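PDB 3URF: tumor necrosis factor receptor superfamily member 11B from Homo sapiens, which acts as a secreted decoy receptor that captures the cytokine RANKL and so restrains osteoclast formation, through cysteine-rich repeats of which this chain holds four. Local coordinates for residues Glu68-Lys73 against Cys84-Gly89; Asp21-Gly26 against Trp37-Ala42; Pro105-Val110 against Cys121-Asp126; Asp46-Asp51 against Cys59-Pro64; Pro25-Lys30 against Ser52-Asp57. All coordinates share one frame; numbering follows the deposited sequence.

Interaction 1: residues Glu68-Lys73 against Cys84-Gly89; sequences ELQYVK and CECKEG
Between the strands 70-72 and 84-86, Y71 and E85 exchange two backbone hydrogen bonds, Y71 N to E85 O at 2.9 Å and E85 N to Y71 O, and K87 N adds a third to L69 O at 3.2 Å. The close part of the contact lies beside Q70. Its aliphatic CB and CG pack on the E85 carbonyl, and the extended chain beyond them brings OE1 to 3.3 Å from C84 CB; a glutamine suits the place because this oxygen also accepts from K67 N. C84 and C86 carry the disulfides to C66 and C97.

The other side is looser and more open to solvent. Y71 and E85 lie side by side there, ring and carboxylate planes 85° apart. K73, its chain bent at chi3 (-83°), swings NZ to 3.0 Å from E85 OE1 in a salt bridge whose hydrogen bond is weak; the charge may also offset the nearby carboxylate of E116. The long aliphatic chain of K87 follows the L69 carbonyl and ends in a weak bond from NZ to E68 O. Paired antiparallel strands pinned by cystines are typical of the TNF-receptor cysteine-rich repeat, here where the second passes into the third.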
# COMPACT_ATOMS: atom_id res chain seq x y z
N GLU B 68 -10.06 8.38 18.99
CA GLU B 68 -10.29 7.73 20.27
C GLU B 68 -10.17 8.64 21.48
O GLU B 68 -11.10 8.75 22.28
CB GLU B 68 -9.36 6.53 20.43
CG GLU B 68 -10.02 5.23 20.03
CD GLU B 68 -11.27 4.94 20.85
OE1 GLU B 68 -12.34 4.70 20.24
OE2 GLU B 68 -11.19 4.95 22.10
N LEU B 69 -9.02 9.28 21.62
CA LEU B 69 -8.79 10.18 22.74
C LEU B 69 -9.24 11.61 22.46
O LEU B 69 -8.71 12.57 23.03
CB LEU B 69 -7.33 10.15 23.18
CG LEU B 69 -6.96 8.72 23.58
CD1 LEU B 69 -5.70 8.69 24.40
CD2 LEU B 69 -8.11 8.11 24.34
N GLN B 70 -10.23 11.73 21.58
CA GLN B 70 -10.81 13.02 21.27
C GLN B 70 -12.24 13.08 21.73
O GLN B 70 -12.92 12.06 21.83
CB GLN B 70 -10.78 13.27 19.79
CG GLN B 70 -9.50 13.82 19.31
CD GLN B 70 -9.62 14.28 17.89
OE1 GLN B 70 -10.44 13.76 17.12
NE2 GLN B 70 -8.82 15.28 17.53
N TYR B 71 -12.70 14.30 21.98
CA TYR B 71 -14.09 14.53 22.33
C TYR B 71 -14.70 15.62 21.44
O TYR B 71 -14.00 16.53 20.98
CB TYR B 71 -14.19 14.92 23.80
CG TYR B 71 -13.92 16.38 24.03
CD1 TYR B 71 -12.63 16.84 24.30
CD2 TYR B 71 -14.94 17.31 23.94
CE1 TYR B 71 -12.37 18.19 24.50
CE2 TYR B 71 -14.70 18.66 24.13
CZ TYR B 71 -13.42 19.09 24.41
OH TYR B 71 -13.19 20.44 24.60
N VAL B 72 -16.01 15.52 21.20
CA VAL B 72 -16.72 16.52 20.41
C VAL B 72 -16.95 17.80 21.17
O VAL B 72 -17.86 17.89 21.99
CB VAL B 72 -18.08 16.02 19.93
CG1 VAL B 72 -18.64 16.97 18.87
CG2 VAL B 72 -17.97 14.61 19.37
N LYS B 73 -16.11 18.80 20.91
CA LYS B 73 -16.27 20.10 21.53
C LYS B 73 -17.51 20.80 20.99
O LYS B 73 -18.34 21.32 21.73
CB LYS B 73 -15.04 20.96 21.28
CG LYS B 73 -15.30 22.42 21.47
CD LYS B 73 -14.14 23.27 21.00
CE LYS B 73 -13.06 23.37 22.05
NZ LYS B 73 -12.02 24.38 21.65
N CYS B 84 -13.54 18.45 16.87
CA CYS B 84 -13.01 17.41 17.73
C CYS B 84 -11.72 17.90 18.36
O CYS B 84 -10.92 18.55 17.70
CB CYS B 84 -12.74 16.15 16.92
SG CYS B 84 -14.19 15.58 15.99
N GLU B 85 -11.53 17.61 19.63
CA GLU B 85 -10.29 18.04 20.27
C GLU B 85 -9.69 16.96 21.15
O GLU B 85 -10.41 16.12 21.71
CB GLU B 85 -10.51 19.34 21.04
CG GLU B 85 -10.72 20.53 20.12
CD GLU B 85 -10.26 21.83 20.74
OE1 GLU B 85 -10.27 21.94 21.99
OE2 GLU B 85 -9.87 22.74 19.97
N CYS B 86 -8.37 16.98 21.25
CA CYS B 86 -7.67 16.08 22.16
C CYS B 86 -7.97 16.44 23.60
O CYS B 86 -7.99 17.61 23.96
CB CYS B 86 -6.16 16.11 21.90
SG CYS B 86 -5.67 15.20 20.40
N LYS B 87 -8.22 15.42 24.41
CA LYS B 87 -8.50 15.60 25.83
C LYS B 87 -7.31 16.23 26.57
O LYS B 87 -6.20 16.31 26.03
CB LYS B 87 -8.87 14.26 26.46
CG LYS B 87 -10.17 13.70 25.88
CD LYS B 87 -10.41 12.22 26.20
CE LYS B 87 -11.58 11.68 25.36
NZ LYS B 87 -11.67 10.18 25.32
N GLU B 88 -7.56 16.69 27.80
CA GLU B 88 -6.54 17.35 28.61
C GLU B 88 -5.25 16.56 28.60
O GLU B 88 -5.25 15.31 28.70
CB GLU B 88 -7.01 17.53 30.07
CG GLU B 88 -6.47 18.79 30.80
CD GLU B 88 -5.07 18.64 31.42
OE1 GLU B 88 -4.63 17.50 31.69
OE2 GLU B 88 -4.42 19.68 31.65
N GLY B 89 -4.15 17.29 28.50
CA GLY B 89 -2.84 16.68 28.54
C GLY B 89 -2.35 16.24 27.17
O GLY B 89 -1.17 15.95 27.02

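Interaction 2: residues Asp21-Gly26 against Trp37-Ala42; sequences DKCPPG and WKTVCA
T39 is the first residue of 37-42 to meet 21-26, with its hydroxyl. OG1 gives a hydrogen bond of 2.7 Å to D21 O, coming in bent from the C=O direction and slightly out of the carbonyl plane. With OG1 anti to the carbonyl carbon (chi1 -51°), the methyl CG2 is left anti to the backbone N, and it lies 3.8 Å from C23 SG. A threonine suits this place because one branch bonds to a backbone oxygen while the other packs on sulfur. D21 sends its carboxylate into a salt bridge with K6.

V40 begins the strand and points its side chain away from 21-26; its backbone pairs instead with strand 27-31. C41 turns back toward the loop and forms the disulfide with C23, the two SG atoms 2.0 Å apart and the C-S-S-C torsion at -88°, near the relaxed value for a cystine. This is one of the two disulfides seen in the first TNFR cysteine-rich repeat, a fold with little regular structure in which cystines do much of the work of a hydrophobic core. The ring of P24 borders the bridge, CD lying 3.8 Å from C41 SG. A42 directs its methyl away and pairs its backbone with Y28. At the backbone angles of G26 a CB would jam against P25 O, which calls for glycine.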
# COMPACT_ATOMS: atom_id res chain seq x y z
N ASP B 21 -29.53 39.10 -2.46
CA ASP B 21 -29.11 38.79 -1.11
C ASP B 21 -28.23 37.57 -1.08
O ASP B 21 -28.34 36.68 -1.92
CB ASP B 21 -30.33 38.56 -0.23
CG ASP B 21 -30.83 39.83 0.40
OD1 ASP B 21 -30.08 40.84 0.36
OD2 ASP B 21 -31.95 39.82 0.95
N LYS B 22 -27.33 37.53 -0.10
CA LYS B 22 -26.50 36.35 0.13
C LYS B 22 -27.25 35.35 1.01
O LYS B 22 -28.23 35.70 1.68
CB LYS B 22 -25.17 36.74 0.78
CG LYS B 22 -24.09 37.12 -0.22
CD LYS B 22 -22.80 37.45 0.49
CE LYS B 22 -21.60 37.10 -0.37
NZ LYS B 22 -20.34 37.02 0.43
N CYS B 23 -26.80 34.11 1.00
CA CYS B 23 -27.44 33.09 1.81
C CYS B 23 -26.77 32.99 3.16
O CYS B 23 -25.53 32.96 3.27
CB CYS B 23 -27.45 31.74 1.09
SG CYS B 23 -28.64 31.62 -0.27
N PRO B 24 -27.58 32.96 4.20
CA PRO B 24 -27.14 32.88 5.60
C PRO B 24 -26.46 31.55 5.92
O PRO B 24 -26.73 30.51 5.29
CB PRO B 24 -28.44 32.97 6.39
CG PRO B 24 -29.53 33.28 5.40
CD PRO B 24 -29.04 32.84 4.07
N PRO B 25 -25.58 31.58 6.92
CA PRO B 25 -25.03 30.34 7.47
C PRO B 25 -26.21 29.44 7.80
O PRO B 25 -27.19 29.92 8.35
CB PRO B 25 -24.35 30.80 8.76
CG PRO B 25 -24.07 32.26 8.55
CD PRO B 25 -25.18 32.77 7.70
N GLY B 26 -26.13 28.16 7.45
CA GLY B 26 -27.19 27.23 7.75
C GLY B 26 -28.02 26.87 6.54
O GLY B 26 -28.91 26.01 6.60
N TRP B 37 -37.85 38.76 -7.83
CA TRP B 37 -37.51 37.48 -7.21
C TRP B 37 -36.32 37.58 -6.28
O TRP B 37 -35.25 38.04 -6.67
CB TRP B 37 -37.28 36.38 -8.24
CG TRP B 37 -38.54 35.94 -8.85
CD1 TRP B 37 -38.77 35.69 -10.17
CD2 TRP B 37 -39.78 35.72 -8.17
NE1 TRP B 37 -40.08 35.32 -10.35
CE2 TRP B 37 -40.72 35.33 -9.14
CE3 TRP B 37 -40.18 35.81 -6.83
CZ2 TRP B 37 -42.05 35.03 -8.82
CZ3 TRP B 37 -41.50 35.52 -6.51
CH2 TRP B 37 -42.42 35.13 -7.50
N LYS B 38 -36.53 37.13 -5.06
CA LYS B 38 -35.48 37.11 -4.06
C LYS B 38 -34.56 35.90 -4.15
O LYS B 38 -34.84 34.92 -4.86
CB LYS B 38 -36.10 37.13 -2.66
CG LYS B 38 -37.46 36.46 -2.59
CD LYS B 38 -38.56 37.44 -2.94
CE LYS B 38 -38.75 38.46 -1.81
NZ LYS B 38 -37.45 38.90 -1.17
N THR B 39 -33.46 35.98 -3.42
CA THR B 39 -32.56 34.85 -3.31
C THR B 39 -33.31 33.78 -2.52
O THR B 39 -33.84 34.03 -1.43
CB THR B 39 -31.22 35.23 -2.63
OG1 THR B 39 -30.64 36.37 -3.27
CG2 THR B 39 -30.24 34.06 -2.72
N VAL B 40 -33.38 32.60 -3.10
CA VAL B 40 -34.04 31.47 -2.47
C VAL B 40 -32.99 30.65 -1.75
O VAL B 40 -32.14 30.04 -2.38
CB VAL B 40 -34.72 30.60 -3.52
CG1 VAL B 40 -35.39 29.41 -2.84
CG2 VAL B 40 -35.73 31.42 -4.30
N CYS B 41 -33.05 30.65 -0.43
CA CYS B 41 -32.05 29.95 0.36
C CYS B 41 -32.70 28.82 1.13
O CYS B 41 -33.59 29.06 1.96
CB CYS B 41 -31.35 30.91 1.33
SG CYS B 41 -30.41 32.25 0.54
N ALA B 42 -32.27 27.59 0.86
CA ALA B 42 -32.77 26.41 1.58
C ALA B 42 -31.85 26.02 2.72
O ALA B 42 -30.67 26.35 2.70
CB ALA B 42 -32.94 25.25 0.64

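Interaction 3: residues Pro105-Val110 against Cys121-Asp126; sequences PGFGVV and CKRCPD
V110 and K122 touch beside the strands of a beta hairpin, about 107-109 and 121-123, that closes the third TNFR cysteine-rich repeat and leads into the fourth. The backbone pairing is slack. G108 N donates to K122 O at 3.3 Å, though the place of that oxygen is uncertain in the model, and the return bond from K122 N to G108 O, 3.4 Å long, is weak. The two strands run at 140° to each other, well short of strictly antiparallel.

Among the apolar contacts, V110 CG2 reaches K122 CB at 3.4 Å, so a compact branched residue covers the base of a lysine whose chain, bent at chi2, carries its amino group away. The F107 ring and the R123 side chain cross at a slant, with ring and guanidinium planes 84° apart; their separation is implausibly short in the model, so the detail of this contact is doubtful. One face of the F107 ring also carries a water. An alanine in place of F107 would probably open a gap beside R123 and leave the water that bridges G106 and C124 without the ring it lies over.

Both cysteines of 121-126 are in disulfides, C121 with C103 and C124 with C139, so one short strand and the loop after it carry cystines of successive repeats.

The polar link is that water: it donates to G106 O at 2.5 Å and accepts from C124 N at 2.8 Å.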
# COMPACT_ATOMS: atom_id res chain seq x y z
N PRO B 105 12.72 17.78 35.44
CA PRO B 105 12.93 18.49 36.71
C PRO B 105 13.94 19.61 36.54
O PRO B 105 14.19 20.34 37.49
CB PRO B 105 13.50 17.40 37.63
CG PRO B 105 12.95 16.11 37.06
CD PRO B 105 12.90 16.33 35.57
N GLY B 106 14.52 19.75 35.35
CA GLY B 106 15.48 20.81 35.12
C GLY B 106 14.91 22.03 34.44
O GLY B 106 15.37 23.16 34.68
N PHE B 107 13.88 21.82 33.61
CA PHE B 107 13.43 22.81 32.64
C PHE B 107 12.03 23.34 32.92
O PHE B 107 11.35 22.85 33.83
CB PHE B 107 13.45 22.19 31.25
CG PHE B 107 14.78 21.65 30.84
CD1 PHE B 107 15.36 22.03 29.64
CD2 PHE B 107 15.46 20.75 31.66
CE1 PHE B 107 16.60 21.53 29.26
CE2 PHE B 107 16.69 20.26 31.29
CZ PHE B 107 17.26 20.65 30.08
N GLY B 108 11.59 24.31 32.12
CA GLY B 108 10.26 24.90 32.28
C GLY B 108 9.45 25.20 31.01
O GLY B 108 10.01 25.57 29.97
N VAL B 109 8.13 25.06 31.13
CA VAL B 109 7.20 25.34 30.02
C VAL B 109 7.28 26.78 29.51
O VAL B 109 6.96 27.73 30.23
CB VAL B 109 5.73 25.11 30.44
CG1 VAL B 109 4.78 25.58 29.33
CG2 VAL B 109 5.50 23.65 30.77
N VAL B 110 7.67 26.93 28.26
CA VAL B 110 7.79 28.25 27.66
C VAL B 110 6.66 28.48 26.67
O VAL B 110 6.40 29.61 26.25
CB VAL B 110 9.13 28.43 26.96
CG1 VAL B 110 10.01 29.39 27.75
CG2 VAL B 110 9.82 27.07 26.78
N CYS B 121 9.36 22.93 25.85
CA CYS B 121 10.21 23.16 27.01
C CYS B 121 11.47 23.93 26.63
O CYS B 121 11.79 24.06 25.45
CB CYS B 121 10.52 21.84 27.72
SG CYS B 121 9.10 21.19 28.66
N LYS B 122 12.16 24.47 27.63
CA LYS B 122 13.43 25.18 27.44
C LYS B 122 14.27 25.08 28.70
O LYS B 122 13.82 24.53 29.70
CB LYS B 122 13.19 26.66 27.09
CG LYS B 122 13.60 27.05 25.68
CD LYS B 122 14.75 28.07 25.68
CE LYS B 122 15.30 28.32 24.26
NZ LYS B 122 16.53 29.17 24.24
N ARG B 123 15.48 25.61 28.66
CA ARG B 123 16.32 25.60 29.86
C ARG B 123 16.09 26.83 30.71
O ARG B 123 15.89 27.93 30.18
CB ARG B 123 17.79 25.49 29.49
CG ARG B 123 18.20 24.09 29.12
CD ARG B 123 19.40 23.65 29.92
NE ARG B 123 19.84 22.32 29.50
CZ ARG B 123 21.01 21.79 29.83
NH1 ARG B 123 21.87 22.49 30.57
NH2 ARG B 123 21.34 20.57 29.41
N CYS B 124 16.12 26.65 32.02
CA CYS B 124 15.99 27.77 32.94
C CYS B 124 17.25 28.65 32.93
O CYS B 124 18.31 28.24 33.42
CB CYS B 124 15.68 27.27 34.36
SG CYS B 124 13.99 26.66 34.60
N PRO B 125 17.13 29.87 32.38
CA PRO B 125 18.25 30.82 32.29
C PRO B 125 18.96 31.04 33.64
O PRO B 125 18.50 30.57 34.69
CB PRO B 125 17.58 32.12 31.83
CG PRO B 125 16.37 31.66 31.08
CD PRO B 125 15.89 30.43 31.80
N ASP B 126 20.07 31.76 33.60
CA ASP B 126 20.73 32.10 34.84
C ASP B 126 19.74 32.86 35.70
O ASP B 126 19.09 33.80 35.22
CB ASP B 126 22.00 32.92 34.59
CG ASP B 126 23.20 32.04 34.28
OD1 ASP B 126 23.77 31.47 35.24
OD2 ASP B 126 23.58 31.93 33.09
O HOH W 1 16.50 23.90 32.61

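Interaction 4: residues Asp46-Asp51 against Cys59-Pro64; sequences DHYYTD and CLYCSP
Y48 and Y61 project from the same face of a short hairpin, their rings neither stacked nor edge-to-face: the planes stand at 59° and the centroids 5.4 Å apart. Y61 CA sits over one face of the Y48 ring, 4.0 Å from its centroid in a CH-pi contact, while the Y61 ring, its CG anti to the backbone N (chi1 -176°), meets H47 CB with CE2 at 3.8 Å. An alanine at Y48 lacks ring and hydroxyl, and would probably leave Y61 CA without its covering face and the backbone of another protein's chain without this hydrogen-bond partner.

The other face belongs to Y49 and L60. L60 CB lies over the Y49 ring, 3.7 Å from the centroid, and C62 SG approaches the same ring obliquely at 3.6 Å from CD2, a sulfur-aromatic contact. L60 N bonds to Y49 O at 3.1 Å, a backbone bond of this hydrogen-bonded pair.

The strand pair opens the second cysteine-rich repeat, with C59 tied to C44 and C62 to C76. T50 OG1 hydrogen-bonds G26 N and T27 O, where the loop enters strand 27-31, and beyond C62 the chain runs on to strand 70-74.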
# COMPACT_ATOMS: atom_id res chain seq x y z
N ASP B 46 -29.16 17.01 6.27
CA ASP B 46 -28.97 16.53 7.64
C ASP B 46 -27.52 16.47 8.14
O ASP B 46 -27.28 16.62 9.34
CB ASP B 46 -29.66 15.17 7.85
CG ASP B 46 -29.47 14.63 9.28
OD1 ASP B 46 -29.31 15.43 10.22
OD2 ASP B 46 -29.50 13.39 9.45
N HIS B 47 -26.54 16.26 7.26
CA HIS B 47 -25.18 16.17 7.79
C HIS B 47 -24.25 17.26 7.31
O HIS B 47 -23.05 17.23 7.58
CB HIS B 47 -24.59 14.76 7.60
CG HIS B 47 -25.36 13.70 8.30
ND1 HIS B 47 -25.21 13.43 9.65
CD2 HIS B 47 -26.35 12.88 7.87
CE1 HIS B 47 -26.05 12.47 10.00
NE2 HIS B 47 -26.75 12.11 8.94
N TYR B 48 -24.82 18.26 6.63
CA TYR B 48 -24.04 19.37 6.08
C TYR B 48 -24.22 20.66 6.87
O TYR B 48 -25.00 20.70 7.82
CB TYR B 48 -24.41 19.57 4.62
CG TYR B 48 -24.08 18.37 3.76
CD1 TYR B 48 -23.21 18.47 2.68
CD2 TYR B 48 -24.64 17.12 4.04
CE1 TYR B 48 -22.91 17.38 1.90
CE2 TYR B 48 -24.35 16.01 3.25
CZ TYR B 48 -23.48 16.15 2.19
OH TYR B 48 -23.18 15.06 1.41
N TYR B 49 -23.50 21.71 6.47
CA TYR B 49 -23.49 22.96 7.22
C TYR B 49 -22.92 24.10 6.38
O TYR B 49 -22.33 23.85 5.32
CB TYR B 49 -22.60 22.82 8.44
CG TYR B 49 -21.15 22.74 8.02
CD1 TYR B 49 -20.35 23.88 8.00
CD2 TYR B 49 -20.59 21.53 7.62
CE1 TYR B 49 -19.03 23.81 7.60
CE2 TYR B 49 -19.27 21.44 7.23
CZ TYR B 49 -18.49 22.59 7.22
OH TYR B 49 -17.18 22.50 6.82
N THR B 50 -23.07 25.34 6.87
CA THR B 50 -22.36 26.52 6.34
C THR B 50 -22.08 27.58 7.43
O THR B 50 -22.98 27.99 8.16
CB THR B 50 -23.13 27.14 5.20
OG1 THR B 50 -24.51 27.23 5.55
CG2 THR B 50 -23.01 26.28 3.98
N ASP B 51 -20.82 28.01 7.53
CA ASP B 51 -20.41 28.91 8.61
C ASP B 51 -20.92 30.30 8.38
O ASP B 51 -21.35 30.98 9.32
CB ASP B 51 -18.89 29.05 8.69
CG ASP B 51 -18.18 27.82 8.23
OD1 ASP B 51 -18.39 26.75 8.86
OD2 ASP B 51 -17.41 27.92 7.25
N CYS B 59 -23.78 22.65 -0.01
CA CYS B 59 -23.43 22.75 1.39
C CYS B 59 -22.18 21.90 1.68
O CYS B 59 -21.66 21.20 0.81
CB CYS B 59 -24.61 22.27 2.24
SG CYS B 59 -25.71 23.56 2.91
N LEU B 60 -21.69 21.96 2.92
CA LEU B 60 -20.49 21.21 3.30
C LEU B 60 -20.77 20.02 4.23
O LEU B 60 -21.58 20.11 5.17
CB LEU B 60 -19.48 22.16 3.94
CG LEU B 60 -18.22 22.50 3.13
CD1 LEU B 60 -18.45 22.38 1.63
CD2 LEU B 60 -17.70 23.88 3.51
N TYR B 61 -20.09 18.90 3.97
CA TYR B 61 -20.26 17.71 4.79
C TYR B 61 -19.49 17.83 6.10
O TYR B 61 -18.34 18.27 6.13
CB TYR B 61 -19.84 16.46 4.02
CG TYR B 61 -20.05 15.15 4.74
CD1 TYR B 61 -18.98 14.32 5.02
CD2 TYR B 61 -21.32 14.74 5.12
CE1 TYR B 61 -19.16 13.11 5.67
CE2 TYR B 61 -21.51 13.53 5.76
CZ TYR B 61 -20.42 12.72 6.04
OH TYR B 61 -20.62 11.51 6.68
N CYS B 62 -20.15 17.45 7.20
CA CYS B 62 -19.53 17.49 8.51
C CYS B 62 -18.49 16.40 8.63
O CYS B 62 -18.75 15.23 8.35
CB CYS B 62 -20.59 17.37 9.59
SG CYS B 62 -21.71 18.78 9.64
N SER B 63 -17.30 16.78 9.07
CA SER B 63 -16.14 15.92 8.91
C SER B 63 -14.95 16.49 9.67
O SER B 63 -14.88 17.69 9.93
CB SER B 63 -15.86 15.82 7.41
OG SER B 63 -14.55 15.36 7.14
N PRO B 64 -14.02 15.61 10.10
CA PRO B 64 -14.20 14.16 10.05
C PRO B 64 -14.69 13.67 11.40
O PRO B 64 -14.95 14.47 12.30
CB PRO B 64 -12.78 13.65 9.79
CG PRO B 64 -11.88 14.70 10.43
CD PRO B 64 -12.69 15.98 10.61

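Interaction 5: residues Pro25-Lys30 against Ser52-Asp57; sequences PGTYLK and SWHTSD
A junction between the first and second TNFR cysteine-rich repeats is made where P25 and strand 27-30 meet the loop 52-57, the two running in nearly the same direction. P25 packs against the loop: its CG is 3.5 Å from S52 CA, and CD stands over the five-membered ring of W53, 3.9 Å from the centroid and only 7° off the ring normal. This is a CH-pi contact, for which the CD hydrogens of proline, polarised by the adjoining nitrogen, are well suited. W53 also packs on P24, so two successive prolines give the indole an apolar partner.

Further along, H54 is held by its own loop. Its ND1 donates to S52 O at 3.0 Å, the acceptor lying 30° out of the imidazole plane. The bond probably helps fix the ring, whose edge is turned to Y28 CA, with NE2 3.8 Å from that atom.

L29 is the buried member. Its CB and CD1 lie against the loop carbonyls, CD1 at 3.7 Å from T55 O, and the apolar side chain also packs on C23. D57 CA makes a CA-H...O contact of 3.4 Å with L29 O. The single backbone hydrogen bond joining the segments runs from L29 N to S56 O, 3.1 Å long with an angle of 155° at the hydrogen.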
# COMPACT_ATOMS: atom_id res chain seq x y z
N PRO B 25 -25.58 31.58 6.92
CA PRO B 25 -25.03 30.34 7.47
C PRO B 25 -26.21 29.44 7.80
O PRO B 25 -27.19 29.92 8.35
CB PRO B 25 -24.35 30.80 8.76
CG PRO B 25 -24.07 32.26 8.55
CD PRO B 25 -25.18 32.77 7.70
N GLY B 26 -26.13 28.16 7.45
CA GLY B 26 -27.19 27.23 7.75
C GLY B 26 -28.02 26.87 6.54
O GLY B 26 -28.91 26.01 6.60
N THR B 27 -27.73 27.54 5.43
CA THR B 27 -28.48 27.33 4.21
C THR B 27 -27.56 27.19 3.00
O THR B 27 -26.36 27.52 3.07
CB THR B 27 -29.44 28.52 3.94
OG1 THR B 27 -28.72 29.63 3.40
CG2 THR B 27 -30.15 28.94 5.22
N TYR B 28 -28.11 26.69 1.90
CA TYR B 28 -27.45 26.77 0.60
C TYR B 28 -28.30 27.62 -0.34
O TYR B 28 -29.43 28.00 0.00
CB TYR B 28 -27.19 25.38 0.02
CG TYR B 28 -28.41 24.63 -0.48
CD1 TYR B 28 -29.22 23.89 0.40
CD2 TYR B 28 -28.75 24.63 -1.83
CE1 TYR B 28 -30.33 23.20 -0.05
CE2 TYR B 28 -29.86 23.94 -2.29
CZ TYR B 28 -30.64 23.23 -1.40
OH TYR B 28 -31.74 22.56 -1.88
N LEU B 29 -27.77 27.93 -1.52
CA LEU B 29 -28.49 28.76 -2.47
C LEU B 29 -29.26 27.95 -3.50
O LEU B 29 -28.67 27.21 -4.28
CB LEU B 29 -27.53 29.70 -3.18
CG LEU B 29 -28.20 30.64 -4.19
CD1 LEU B 29 -27.38 31.90 -4.34
CD2 LEU B 29 -28.42 29.97 -5.55
N LYS B 30 -30.58 28.13 -3.53
CA LYS B 30 -31.39 27.43 -4.52
C LYS B 30 -31.68 28.25 -5.77
O LYS B 30 -31.56 27.74 -6.89
CB LYS B 30 -32.68 26.88 -3.90
CG LYS B 30 -33.47 26.01 -4.88
CD LYS B 30 -32.57 24.96 -5.53
CE LYS B 30 -33.04 24.59 -6.95
NZ LYS B 30 -32.64 25.58 -8.00
N SER B 52 -20.82 30.75 7.14
CA SER B 52 -20.98 32.16 6.86
C SER B 52 -21.92 32.44 5.71
O SER B 52 -22.40 31.52 5.03
CB SER B 52 -19.61 32.76 6.57
OG SER B 52 -18.96 31.99 5.57
N TRP B 53 -22.19 33.72 5.50
CA TRP B 53 -22.94 34.16 4.34
C TRP B 53 -22.18 33.78 3.10
O TRP B 53 -20.95 33.74 3.09
CB TRP B 53 -23.12 35.66 4.39
CG TRP B 53 -23.96 36.06 5.53
CD1 TRP B 53 -23.56 36.26 6.82
CD2 TRP B 53 -25.37 36.29 5.50
NE1 TRP B 53 -24.64 36.61 7.60
CE2 TRP B 53 -25.77 36.63 6.81
CE3 TRP B 53 -26.34 36.24 4.50
CZ2 TRP B 53 -27.09 36.93 7.14
CZ3 TRP B 53 -27.65 36.54 4.82
CH2 TRP B 53 -28.01 36.88 6.13
N HIS B 54 -22.91 33.49 2.03
CA HIS B 54 -22.27 32.89 0.88
C HIS B 54 -23.26 32.72 -0.24
O HIS B 54 -24.41 33.15 -0.13
CB HIS B 54 -21.78 31.50 1.25
CG HIS B 54 -22.90 30.53 1.47
ND1 HIS B 54 -23.74 30.60 2.56
CD2 HIS B 54 -23.33 29.49 0.72
CE1 HIS B 54 -24.63 29.63 2.48
NE2 HIS B 54 -24.41 28.95 1.37
N THR B 55 -22.81 32.03 -1.28
CA THR B 55 -23.51 31.99 -2.56
C THR B 55 -23.46 30.63 -3.22
O THR B 55 -24.01 30.45 -4.31
CB THR B 55 -22.88 33.00 -3.55
OG1 THR B 55 -21.47 32.71 -3.69
CG2 THR B 55 -23.07 34.45 -3.07
N SER B 56 -22.78 29.66 -2.61
CA SER B 56 -22.66 28.35 -3.24
C SER B 56 -24.00 27.62 -3.23
O SER B 56 -24.79 27.76 -2.28
CB SER B 56 -21.58 27.50 -2.57
OG SER B 56 -21.96 27.16 -1.25
N ASP B 57 -24.25 26.86 -4.29
CA ASP B 57 -25.46 26.06 -4.41
C ASP B 57 -25.36 24.82 -3.54
O ASP B 57 -26.35 24.14 -3.30
CB ASP B 57 -25.70 25.67 -5.87
CG ASP B 57 -24.45 25.12 -6.54
OD1 ASP B 57 -24.30 23.88 -6.63
OD2 ASP B 57 -23.61 25.94 -6.99

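How the interactions relate
From the N terminus, interaction 2 comes first, closing the loop from 21-26 to 37-42 within the first cysteine-rich repeat. Interaction 5 starts from the same stretch, sharing P25 and G26, and reaches forward to 52-57 in the second repeat. It crosses interaction 4, whose hairpin 46-51/59-64 encloses that loop; T50 OG1, close to G26 N, joins all three at the first repeat boundary. Interaction 1 then closes a separate hairpin at the end of the second repeat and touches interaction 4 where C84 SG meets P64 O. Interaction 3 follows in series, nearest atoms about 11 Å from interaction 1, joining the third repeat to the fourth.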